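Local coordinates for protein profilin (Schizosaccharomyces pombe, PDB 3D9Y) that binds monomeric actin, tuning its polymerization according to concentration, and is essential for cytokinesis in fission yeast, at residues 89-94 and 113-118. Numbering follows the deposited sequence.
Sequences ICVATK and KITEAL
Thr115 presses its methyl CG2 against two branched side chains of strand 86-92. Thr115 CG2 lies 3.8 Å from Ile89 CG2. The same Thr115 CG2 is 3.7 Å from Val91 CG2. OG1 of Thr115 sits beside the backbone N (chi1 -46°), which leaves CG2 opposite that N and against the two strand side chains; OG1 itself is hydrogen-bonded to Ala111 O one turn back and to Ser100 OG on the neighbouring strand. Ile89, Val91 and Thr115 form the buried, apolar side of the contact: Ile89 brings only CG2 to the helix, its CG1 arm leading away, and Leu98 of strand 96-102 also touches Thr115. The axes of strand 89-92 and helix 113-118 approach to 8.4 Å and run nearly parallel, 16° apart, as the C-terminal helix packs on the central antiparallel sheet of the profilin fold. Alternate strand residues Ile89 and Val91 point to the helix; Cys90 and Ala92 point to the other face.

On the polar, partly exposed side, Glu116 meets Val91 at about a right angle. Its chain bends at chi2 (-82°) and brings the carboxylate over the two valine methyls, with OE1 3.3 Å from Val91 CG1 and OE2 3.6 Å from Val91 CG2. OE2 accepts hydrogen bonds from Tyr80 OH and Ser78 OG, and OE1 has a long, weak ion pair with Arg77 NE. Shortening Glu116 to an alanine is likely to leave the Tyr80 and Ser78 hydroxyls without their shared acceptor and one flank of Val91 bare. No hydrogen bond joins the two segments directly; they meet through van der Waals contact, methyl on methyl at Thr115 and carboxylate on methyl at Glu116, while the polar groups of these two residues tie the same helix to strands flanking 86-92.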
loop_
_atom_site.group_PDB
_atom_site.type_symbol
_atom_site.label_atom_id
_atom_site.label_comp_id
_atom_site.label_asym_id
_atom_site.label_seq_id
_atom_site.Cartn_x
_atom_site.Cartn_y
_atom_site.Cartn_z
ATOM N N ILE A 89 2.641 -3.039 2.641
ATOM C CA ILE A 89 3.553 -1.973 2.196
ATOM C C ILE A 89 2.734 -0.921 1.455
ATOM O O ILE A 89 2.113 -1.225 0.430
ATOM C CB ILE A 89 4.569 -2.534 1.199
ATOM C CG1 ILE A 89 5.329 -3.726 1.792
ATOM C CG2 ILE A 89 5.514 -1.405 0.665
ATOM C CD1 ILE A 89 6.210 -3.438 3.003
ATOM N N CYS A 90 2.719 0.289 1.988
ATOM C CA CYS A 90 1.998 1.409 1.395
ATOM C C CYS A 90 2.997 2.493 0.984
ATOM O O CYS A 90 3.781 2.956 1.802
ATOM C CB CYS A 90 1.010 1.987 2.387
ATOM S SG CYS A 90 -0.165 0.799 3.051
ATOM N N VAL A 91 2.933 2.919 -0.275
ATOM C CA VAL A 91 3.906 3.865 -0.800
ATOM C C VAL A 91 3.187 4.934 -1.618
ATOM O O VAL A 91 2.437 4.625 -2.552
ATOM C CB VAL A 91 4.973 3.173 -1.646
ATOM C CG1 VAL A 91 6.059 4.165 -2.051
ATOM C CG2 VAL A 91 5.597 2.016 -0.866
ATOM N N ALA A 92 3.422 6.191 -1.258
ATOM C CA ALA A 92 2.768 7.317 -1.926
ATOM C C ALA A 92 3.579 7.833 -3.118
ATOM O O ALA A 92 4.805 7.961 -3.052
ATOM C CB ALA A 92 2.523 8.437 -0.917
ATOM N N THR A 93 2.880 8.120 -4.212
ATOM C CA THR A 93 3.465 8.790 -5.380
ATOM C C THR A 93 2.952 10.232 -5.384
ATOM O O THR A 93 2.439 10.707 -4.369
ATOM C CB THR A 93 3.115 8.052 -6.703
ATOM O OG1 THR A 93 1.712 8.155 -6.986
ATOM C CG2 THR A 93 3.503 6.593 -6.628
ATOM N N LYS A 94 3.081 10.938 -6.506
ATOM C CA LYS A 94 2.582 12.305 -6.581
ATOM C C LYS A 94 1.065 12.332 -6.441
ATOM O O LYS A 94 0.517 13.150 -5.703
ATOM C CB LYS A 94 3.008 12.966 -7.895
ATOM C CG LYS A 94 2.775 14.466 -7.926
ATOM C CD LYS A 94 3.240 15.099 -9.231
ATOM C CE LYS A 94 2.231 14.896 -10.356
ATOM N NZ LYS A 94 2.634 15.572 -11.628
ATOM N N LYS A 113 10.748 -3.523 -1.733
ATOM C CA LYS A 113 11.582 -3.156 -2.887
ATOM C C LYS A 113 10.741 -3.094 -4.163
ATOM O O LYS A 113 10.833 -2.140 -4.931
ATOM C CB LYS A 113 12.745 -4.141 -3.058
ATOM C CG LYS A 113 13.887 -3.908 -2.064
ATOM C CD LYS A 113 14.787 -5.142 -1.898
ATOM C CE LYS A 113 15.733 -4.998 -0.715
ATOM N NZ LYS A 113 16.230 -6.314 -0.203
ATOM N N ILE A 114 9.880 -4.090 -4.355
ATOM C CA ILE A 114 9.004 -4.118 -5.531
ATOM C C ILE A 114 8.051 -2.907 -5.547
ATOM O O ILE A 114 7.940 -2.203 -6.554
ATOM C CB ILE A 114 8.196 -5.442 -5.569
ATOM C CG1 ILE A 114 9.131 -6.604 -5.895
ATOM C CG2 ILE A 114 7.035 -5.384 -6.595
ATOM C CD1 ILE A 114 8.618 -7.944 -5.494
ATOM N N THR A 115 7.396 -2.660 -4.418
ATOM C CA THR A 115 6.357 -1.613 -4.340
ATOM C C THR A 115 6.979 -0.218 -4.409
ATOM O O THR A 115 6.471 0.653 -5.125
ATOM C CB THR A 115 5.391 -1.838 -3.190
ATOM O OG1 THR A 115 4.933 -3.135 -3.072
ATOM C CG2 THR A 115 4.468 -0.789 -2.961
ATOM N N GLU A 116 8.108 -0.026 -3.732
ATOM C CA GLU A 116 8.840 1.256 -3.816
ATOM C C GLU A 116 9.323 1.537 -5.243
ATOM O O GLU A 116 9.316 2.666 -5.688
ATOM C CB GLU A 116 10.029 1.272 -2.855
ATOM C CG GLU A 116 9.634 1.236 -1.362
ATOM C CD GLU A 116 9.235 2.587 -0.739
ATOM O OE1 GLU A 116 9.228 3.630 -1.429
ATOM O OE2 GLU A 116 8.925 2.597 0.485
ATOM N N ALA A 117 9.770 0.498 -5.937
ATOM C CA ALA A 117 10.264 0.640 -7.308
ATOM C C ALA A 117 9.135 1.027 -8.247
ATOM O O ALA A 117 9.301 1.930 -9.081
ATOM C CB ALA A 117 10.926 -0.647 -7.758
ATOM N N LEU A 118 7.979 0.375 -8.114
ATOM C CA LEU A 118 6.816 0.728 -8.929
ATOM C C LEU A 118 6.385 2.177 -8.652
ATOM O O LEU A 118 5.990 2.888 -9.554
ATOM C CB LEU A 118 5.649 -0.247 -8.707
ATOM C CG LEU A 118 4.509 -0.190 -9.718
ATOM C CD1 LEU A 118 5.008 -0.477 -11.150
ATOM C CD2 LEU A 118 3.373 -1.131 -9.322
#